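Surface layer protein (Geobacillus stearothermophilus, PDB 4UJ7) probably self-assembles into the crystalline surface layer of the bacterial cell envelope, this calcium-binding piece being domains 5 and 6. Local coordinates at residues N134-K139 against V211-I216; V169-S174 against E197-K202. All coordinates share one frame; numbering follows the deposited sequence. Where two conformers were deposited one is given.

Contact 1: residues N134-K139 against V211-I216; sequences NDVQLK and VDVEVI. With CA (calcium ion), chain B; CA (calcium ion), chain C.
V136 and V213 meet in the core of the second Ig-like (Big2-type) beta-sandwich of this piece. They stand on strands 135-144 and 206-216, which belong to opposing sheets, and this contact joins those sheets face to face. V136 and V213 are the closer backbone pair, with 7.4 Å from CA to CA. L138 and V211 follow at 9.5 Å, also from CA to CA. All four side chains point into the space between the sheets.

The two valines meet at an angle. CG1 of V213 does the touching: it lies 3.9 Å from CG1 of V136 and 4.1 Å from CG2 of V136. It therefore rests against both branches of V136. CG1 of V213 stands beside its own backbone N (chi1 -61°), which turns this methyl to V136. L138 and V211 instead reach for each other tip to tip, and CD1 of L138 ends 4.1 Å from CG1 of V211. The contact is wholly apolar and of modest size, burying 151 Å² in all.

The start of segment 134-139 serves two calcium ions. OD1 of N134 binds one at 2.4 Å, together with D124, S126 and E129. The main-chain O of D135 binds the other, also at 2.4 Å, together with D119, D120, K122 and N133. A water on this second calcium accepts from N of D135 and donates to OD1 of D135, so it holds that carboxylate near the site.

Strands 110-117 and 181-188 pair with strand 135-144 in one sheet. In the other, strand 195-203 pairs with strand 206-216. I186 adds to the packing around V136 and L138, while L199 touches L138, V211 and V213.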
ATOM      1  N   ASN A 134      -0.572   8.295  12.913  1.00 16.44           N
ATOM      2  CA  ASN A 134      -1.344   7.659  13.980  1.00 15.28           C
ATOM      3  C   ASN A 134      -2.102   6.406  13.582  1.00 15.73           C
ATOM      4  O   ASN A 134      -2.946   5.901  14.336  1.00 15.89           O
ATOM      5  CB  ASN A 134      -2.268   8.698  14.616  1.00 15.77           C
ATOM      6  CG  ASN A 134      -1.494   9.767  15.380  1.00 15.95           C
ATOM      7  OD1 ASN A 134      -0.551   9.472  16.129  1.00 16.01           O
ATOM      8  ND2 ASN A 134      -1.906  11.020  15.205  1.00 18.22           N
ATOM      9  N   ASP A 135      -1.794   5.874  12.411  1.00 14.78           N
ATOM     10  CA  ASP A 135      -2.420   4.622  12.018  1.00 15.61           C
ATOM     11  C   ASP A 135      -1.533   3.720  11.186  1.00 15.30           C
ATOM     12  O   ASP A 135      -0.419   4.105  10.800  1.00 15.74           O
ATOM     13  CB  ASP A 135      -3.813   4.856  11.371  1.00 16.03           C
ATOM     14  CG  ASP A 135      -3.758   5.378   9.926  1.00 17.80           C
ATOM     15  OD1 ASP A 135      -2.712   5.328   9.249  1.00 19.54           O
ATOM     16  OD2 ASP A 135      -4.823   5.815   9.447  1.00 20.89           O
ATOM     17  N   VAL A 136      -2.028   2.503  10.972  1.00 14.45           N
ATOM     18  CA  VAL A 136      -1.562   1.631   9.904  1.00 14.78           C
ATOM     19  C   VAL A 136      -2.791   1.311   9.082  1.00 15.13           C
ATOM     20  O   VAL A 136      -3.895   1.200   9.613  1.00 14.44           O
ATOM     21  CB  VAL A 136      -0.904   0.340  10.451  1.00 15.33           C
ATOM     22  CG1 VAL A 136      -0.613  -0.662   9.341  1.00 15.39           C
ATOM     23  CG2 VAL A 136       0.365   0.693  11.217  1.00 16.49           C
ATOM     24  N   GLN A 137      -2.594   1.183   7.775  0.50 15.11           N
ATOM     25  CA  GLN A 137      -3.667   0.835   6.863  0.50 15.27           C
ATOM     26  C   GLN A 137      -3.322  -0.438   6.125  0.50 15.01           C
ATOM     27  O   GLN A 137      -2.237  -0.549   5.544  0.50 15.22           O
ATOM     28  CB  GLN A 137      -3.856   1.950   5.846  0.50 16.80           C
ATOM     29  CG  GLN A 137      -4.592   3.150   6.396  0.50 18.28           C
ATOM     30  CD  GLN A 137      -4.952   4.093   5.280  0.50 19.57           C
ATOM     31  OE1 GLN A 137      -4.080   4.559   4.540  0.50 21.66           O
ATOM     32  NE2 GLN A 137      -6.232   4.338   5.118  0.50 19.92           N
ATOM     33  N   LEU A 138      -4.248  -1.394   6.152  1.00 14.56           N
ATOM     34  CA  LEU A 138      -4.033  -2.719   5.552  1.00 14.39           C
ATOM     35  C   LEU A 138      -5.087  -3.072   4.519  1.00 14.41           C
ATOM     36  O   LEU A 138      -6.263  -2.726   4.668  1.00 14.18           O
ATOM     37  CB  LEU A 138      -4.083  -3.804   6.647  1.00 15.28           C
ATOM     38  CG  LEU A 138      -3.097  -3.640   7.805  1.00 14.37           C
ATOM     39  CD1 LEU A 138      -3.394  -4.690   8.868  1.00 15.89           C
ATOM     40  CD2 LEU A 138      -1.636  -3.713   7.361  1.00 15.15           C
ATOM     41  N   LYS A 139      -4.654  -3.761   3.462  1.00 14.95           N
ATOM     42  CA  LYS A 139      -5.582  -4.463   2.581  1.00 16.03           C
ATOM     43  C   LYS A 139      -5.149  -5.926   2.480  1.00 15.84           C
ATOM     44  O   LYS A 139      -3.992  -6.263   2.737  1.00 16.52           O
ATOM     45  CB  LYS A 139      -5.639  -3.816   1.189  1.00 17.19           C
ATOM     46  CG  LYS A 139      -6.591  -2.625   1.112  1.00 18.24           C
ATOM     47  CD  LYS A 139      -6.558  -2.032  -0.296  1.00 19.56           C
ATOM     48  CE  LYS A 139      -7.620  -0.959  -0.455  1.00 19.20           C
ATOM     49  NZ  LYS A 139      -8.971  -1.557  -0.412  1.00 19.38           N
ATOM     50  N   VAL A 211       0.659 -10.240  10.219  1.00 18.41           N
ATOM     51  CA  VAL A 211       1.463  -9.064   9.901  1.00 18.71           C
ATOM     52  C   VAL A 211       1.790  -8.348  11.208  1.00 18.63           C
ATOM     53  O   VAL A 211       0.933  -8.209  12.084  1.00 17.78           O
ATOM     54  CB  VAL A 211       0.753  -8.126   8.881  1.00 18.64           C
ATOM     55  CG1 VAL A 211      -0.574  -7.593   9.424  1.00 19.32           C
ATOM     56  CG2 VAL A 211       1.675  -6.995   8.424  1.00 19.38           C
ATOM     57  N   ASP A 212       3.039  -7.919  11.349  1.00 19.38           N
ATOM     58  CA  ASP A 212       3.460  -7.195  12.535  1.00 21.06           C
ATOM     59  C   ASP A 212       3.356  -5.705  12.278  1.00 21.02           C
ATOM     60  O   ASP A 212       3.955  -5.190  11.333  1.00 25.67           O
ATOM     61  CB  ASP A 212       4.899  -7.561  12.909  1.00 22.83           C
ATOM     62  CG  ASP A 212       5.001  -8.892  13.637  1.00 24.73           C
ATOM     63  OD1 ASP A 212       3.983  -9.594  13.813  1.00 24.59           O
ATOM     64  OD2 ASP A 212       6.128  -9.238  14.045  1.00 28.56           O
ATOM     65  N   VAL A 213       2.561  -5.010  13.083  1.00 17.79           N
ATOM     66  CA  VAL A 213       2.601  -3.553  13.110  1.00 17.08           C
ATOM     67  C   VAL A 213       3.548  -3.087  14.209  1.00 16.80           C
ATOM     68  O   VAL A 213       3.884  -3.860  15.103  1.00 17.58           O
ATOM     69  CB  VAL A 213       1.201  -2.918  13.258  1.00 16.61           C
ATOM     70  CG1 VAL A 213       0.337  -3.313  12.063  1.00 18.28           C
ATOM     71  CG2 VAL A 213       0.527  -3.317  14.581  1.00 16.76           C
ATOM     72  N   GLU A 214       4.021  -1.849  14.117  1.00 16.09           N
ATOM     73  CA  GLU A 214       4.987  -1.339  15.089  1.00 17.07           C
ATOM     74  C   GLU A 214       4.505  -0.037  15.706  1.00 16.92           C
ATOM     75  O   GLU A 214       4.153   0.905  14.987  1.00 17.08           O
ATOM     76  CB  GLU A 214       6.356  -1.118  14.425  1.00 18.79           C
ATOM     77  CG  GLU A 214       7.480  -0.812  15.416  1.00 21.20           C
ATOM     78  CD  GLU A 214       8.814  -0.501  14.752  1.00 23.04           C
ATOM     79  OE1 GLU A 214       8.918  -0.599  13.508  1.00 26.61           O
ATOM     80  OE2 GLU A 214       9.771  -0.144  15.485  1.00 25.17           O
ATOM     81  N   VAL A 215       4.497   0.015  17.034  1.00 16.24           N
ATOM     82  CA  VAL A 215       4.295   1.274  17.732  1.00 16.06           C
ATOM     83  C   VAL A 215       5.672   1.865  18.024  1.00 16.43           C
ATOM     84  O   VAL A 215       6.552   1.179  18.557  1.00 17.55           O
ATOM     85  CB  VAL A 215       3.438   1.100  19.013  1.00 16.52           C
ATOM     86  CG1 VAL A 215       3.453   2.359  19.864  1.00 16.97           C
ATOM     87  CG2 VAL A 215       2.007   0.782  18.613  1.00 16.36           C
ATOM     88  N   ILE A 216       5.849   3.112  17.611  1.00 16.66           N
ATOM     89  CA  ILE A 216       7.081   3.878  17.870  1.00 17.93           C
ATOM     90  C   ILE A 216       6.712   5.109  18.715  1.00 18.60           C
ATOM     91  O   ILE A 216       5.532   5.415  18.925  1.00 17.51           O
ATOM     92  CB  ILE A 216       7.803   4.290  16.546  1.00 17.72           C
ATOM     93  CG1 ILE A 216       6.948   5.293  15.739  1.00 17.71           C
ATOM     94  CG2 ILE A 216       8.181   3.058  15.734  1.00 17.96           C
ATOM     95  CD1 ILE A 216       7.652   5.945  14.544  1.00 18.58           C
TER
HETATM   96 CA    CA B 800       1.121  10.582  17.362  1.00 17.60          CA
HETATM   97 CA    CA C 801       1.585   5.013   9.818  1.00 15.05          CA
HETATM   98  O   HOH W   1      -0.116  12.639  17.175  1.00 20.25           O
HETATM   99  O   HOH W   2      -0.375   6.678   9.658  1.00 20.07           O
HETATM  100  O   HOH W   3      -0.663  10.160  18.921  1.00 17.50           O
HETATM  101  O   HOH W   4       2.170   6.298   7.801  1.00 17.92           O

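Contact 2: residues V169-S174 against E197-K202; sequences VIVNAS and ETLTVK. With CA (calcium ion), chain D.
The side chains of V169 and E197 lie alongside, pointing in opposite senses, and a calcium ion joins the two residues. CG1 of V169 lies 3.9 Å from CB of E197, so the aliphatic base of the glutamate is packed against the valine. Beyond that the glutamate chain bends. CG is anti to the backbone N (chi1 -176°), and the turn at chi2 (77°) brings the carboxylate round to the metal.

Both carboxylate oxygens of E197 bind the ion, OE1 at 2.6 Å and OE2 at 2.5 Å from the calcium. This bidentate grip fixes the carboxylate against the metal. The main-chain O of V169 binds the same ion at 2.3 Å. O of V169 is 3.2 Å from both OE1 and OE2 of E197, a short approach between acceptors that the shared cation makes possible. A water donates to OE2 of E197 at 2.7 Å and accepts from N of V171, so it bridges the glutamate and the start of strand 171-178.

V171 faces inward beside this site. CG2 of V171 touches both CG of E197 and CD2 of L199, and is 4.1 Å from CD2 of L199. The V171 side chain runs antiparallel to that of E197 and lies at an angle across that of L199. Thus one methyl spans the change from the stem of a metal ligand to the apolar interior. I186 of strand 181-188 touches both V171 and L199 there.

E162, D165 and N167 supply the other protein ligands, and one water completes the set. The result is a calcium site at the edge of an Ig-like beta-sandwich. It ties the loop leading into strand 171-178 to strand 195-203 of the facing sheet, next to the hydrophobic core of the sandwich.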
ATOM      1  N   VAL A 169       1.958  -3.220  24.149  1.00 15.54           N
ATOM      2  CA  VAL A 169       1.587  -2.601  22.866  1.00 14.95           C
ATOM      3  C   VAL A 169       0.166  -3.035  22.582  1.00 14.57           C
ATOM      4  O   VAL A 169      -0.117  -4.227  22.464  1.00 14.67           O
ATOM      5  CB  VAL A 169       2.519  -3.059  21.719  1.00 15.07           C
ATOM      6  CG1 VAL A 169       2.185  -2.331  20.415  1.00 14.93           C
ATOM      7  CG2 VAL A 169       3.974  -2.807  22.088  1.00 15.40           C
ATOM      8  N   ILE A 170      -0.725  -2.051  22.473  1.00 14.08           N
ATOM      9  CA  ILE A 170      -2.155  -2.326  22.389  1.00 14.20           C
ATOM     10  C   ILE A 170      -2.742  -1.504  21.250  1.00 13.88           C
ATOM     11  O   ILE A 170      -2.610  -0.258  21.236  1.00 14.23           O
ATOM     12  CB  ILE A 170      -2.875  -2.046  23.735  1.00 14.69           C
ATOM     13  CG1 ILE A 170      -2.082  -2.669  24.899  1.00 15.83           C
ATOM     14  CG2 ILE A 170      -4.287  -2.611  23.678  1.00 14.64           C
ATOM     15  CD1 ILE A 170      -2.469  -2.141  26.268  1.00 18.43           C
ATOM     16  N   VAL A 171      -3.373  -2.199  20.299  1.00 14.01           N
ATOM     17  CA  VAL A 171      -3.960  -1.520  19.136  1.00 14.18           C
ATOM     18  C   VAL A 171      -5.393  -1.963  18.877  1.00 14.56           C
ATOM     19  O   VAL A 171      -5.797  -3.057  19.290  1.00 16.23           O
ATOM     20  CB  VAL A 171      -3.128  -1.733  17.844  1.00 13.96           C
ATOM     21  CG1 VAL A 171      -1.725  -1.173  18.001  1.00 13.86           C
ATOM     22  CG2 VAL A 171      -3.059  -3.203  17.462  1.00 14.38           C
ATOM     23  N   ASN A 172      -6.148  -1.087  18.224  1.00 14.54           N
ATOM     24  CA  ASN A 172      -7.477  -1.426  17.710  1.00 16.64           C
ATOM     25  C   ASN A 172      -7.420  -1.627  16.221  1.00 16.01           C
ATOM     26  O   ASN A 172      -6.654  -0.954  15.539  1.00 16.06           O
ATOM     27  CB  ASN A 172      -8.482  -0.322  18.038  1.00 19.31           C
ATOM     28  CG  ASN A 172      -9.085  -0.475  19.431  1.00 22.66           C
ATOM     29  OD1 ASN A 172      -9.262  -1.593  19.933  1.00 27.64           O
ATOM     30  ND2 ASN A 172      -9.411   0.642  20.051  1.00 24.81           N
ATOM     31  N   ALA A 173      -8.221  -2.563  15.722  1.00 16.00           N
ATOM     32  CA  ALA A 173      -8.288  -2.875  14.293  1.00 16.21           C
ATOM     33  C   ALA A 173      -9.733  -2.755  13.875  1.00 16.79           C
ATOM     34  O   ALA A 173     -10.612  -3.419  14.462  1.00 18.88           O
ATOM     35  CB  ALA A 173      -7.775  -4.280  14.032  1.00 16.20           C
ATOM     36  N   SER A 174     -10.006  -1.928  12.867  1.00 16.53           N
ATOM     37  CA  SER A 174     -11.387  -1.649  12.459  0.50 17.31           C
ATOM     38  C   SER A 174     -11.539  -1.531  10.944  1.00 17.18           C
ATOM     39  O   SER A 174     -10.757  -0.813  10.308  1.00 17.10           O
ATOM     40  CB  SER A 174     -11.824  -0.328  13.082  0.50 18.37           C
ATOM     41  OG  SER A 174     -10.910   0.700  12.729  0.50 20.00           O
ATOM     42  N   GLU A 197       3.549  -5.578  17.328  1.00 15.20           N
ATOM     43  CA  GLU A 197       2.326  -6.280  17.693  1.00 16.13           C
ATOM     44  C   GLU A 197       1.866  -7.137  16.521  1.00 16.00           C
ATOM     45  O   GLU A 197       1.667  -6.622  15.419  1.00 15.98           O
ATOM     46  CB  GLU A 197       1.239  -5.272  18.106  1.00 15.69           C
ATOM     47  CG  GLU A 197      -0.067  -5.897  18.607  1.00 16.42           C
ATOM     48  CD  GLU A 197      -0.012  -6.429  20.025  1.00 16.28           C
ATOM     49  OE1 GLU A 197       1.089  -6.593  20.597  1.00 16.71           O
ATOM     50  OE2 GLU A 197      -1.102  -6.666  20.590  1.00 15.92           O
ATOM     51  N   THR A 198       1.716  -8.437  16.749  1.00 16.15           N
ATOM     52  CA  THR A 198       1.316  -9.379  15.708  1.00 16.81           C
ATOM     53  C   THR A 198      -0.194  -9.340  15.470  1.00 16.68           C
ATOM     54  O   THR A 198      -0.983  -9.570  16.395  1.00 17.30           O
ATOM     55  CB  THR A 198       1.776 -10.815  16.064  1.00 17.58           C
ATOM     56  OG1 THR A 198       3.197 -10.809  16.193  1.00 20.10           O
ATOM     57  CG2 THR A 198       1.394 -11.803  14.963  1.00 18.95           C
ATOM     58  N   LEU A 199      -0.599  -9.052  14.234  1.00 16.46           N
ATOM     59  CA  LEU A 199      -2.001  -9.173  13.845  1.00 15.64           C
ATOM     60  C   LEU A 199      -2.243 -10.429  13.046  1.00 16.32           C
ATOM     61  O   LEU A 199      -1.483 -10.749  12.146  1.00 16.93           O
ATOM     62  CB  LEU A 199      -2.450  -7.957  13.030  1.00 14.78           C
ATOM     63  CG  LEU A 199      -2.178  -6.596  13.666  1.00 15.31           C
ATOM     64  CD1 LEU A 199      -2.663  -5.465  12.759  1.00 16.01           C
ATOM     65  CD2 LEU A 199      -2.835  -6.498  15.042  1.00 16.74           C
ATOM     66  N   THR A 200      -3.328 -11.124  13.367  1.00 16.00           N
ATOM     67  CA  THR A 200      -3.692 -12.368  12.683  1.00 17.31           C
ATOM     68  C   THR A 200      -4.851 -12.119  11.738  1.00 17.33           C
ATOM     69  O   THR A 200      -5.865 -11.522  12.126  1.00 17.22           O
ATOM     70  CB  THR A 200      -4.022 -13.486  13.700  1.00 18.38           C
ATOM     71  OG1 THR A 200      -2.886 -13.664  14.555  1.00 19.66           O
ATOM     72  CG2 THR A 200      -4.323 -14.809  12.999  1.00 19.24           C
ATOM     73  N   VAL A 201      -4.701 -12.582  10.494  1.00 17.60           N
ATOM     74  CA  VAL A 201      -5.711 -12.377   9.470  1.00 18.40           C
ATOM     75  C   VAL A 201      -6.433 -13.699   9.197  1.00 18.33           C
ATOM     76  O   VAL A 201      -5.793 -14.688   8.829  1.00 18.51           O
ATOM     77  CB  VAL A 201      -5.045 -11.901   8.155  1.00 18.58           C
ATOM     78  CG1 VAL A 201      -6.088 -11.627   7.092  1.00 19.72           C
ATOM     79  CG2 VAL A 201      -4.181 -10.667   8.394  1.00 18.53           C
ATOM     80  N   LYS A 202      -7.749 -13.694   9.369  1.00 19.77           N
ATOM     81  CA  LYS A 202      -8.561 -14.903   9.203  1.00 21.45           C
ATOM     82  C   LYS A 202      -9.656 -14.702   8.169  1.00 22.63           C
ATOM     83  O   LYS A 202     -10.224 -13.619   8.056  1.00 22.16           O
ATOM     84  CB  LYS A 202      -9.196 -15.304  10.540  1.00 22.40           C
ATOM     85  CG  LYS A 202      -8.203 -15.867  11.551  1.00 24.18           C
ATOM     86  CD  LYS A 202      -8.948 -16.563  12.675  1.00 26.68           C
ATOM     87  CE  LYS A 202      -8.080 -16.709  13.910  1.00 28.98           C
ATOM     88  NZ  LYS A 202      -8.947 -17.006  15.082  1.00 30.56           N
TER
HETATM   89 CA    CA D 802      -0.128  -6.473  22.892  1.00 13.69          CA
HETATM   90  O   HOH W   5      -3.323  -5.104  20.604  1.00 16.22           O
HETATM   91  O   HOH W   6      -2.515  -6.210  23.153  1.00 14.95           O

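In the fold
Contacts 1 and 2 lie in the same Ig-like domain, with centres about 8 Å apart. Each joins the two sheets of one sandwich. Strands 135-144 and 171-178 belong to one sheet, and the adjacent strands 195-203 and 206-216 to the other. Both segments of contact 2 fall between those of contact 1 in the sequence. The two also touch directly: N of L199 probably donates to O of V211, and V213 packs on L199. This packing makes the apolar core continuous from one to the other. Three calcium ions border this region, where loops meet strand ends, and the ion of contact 2 joins a loop to the facing sheet.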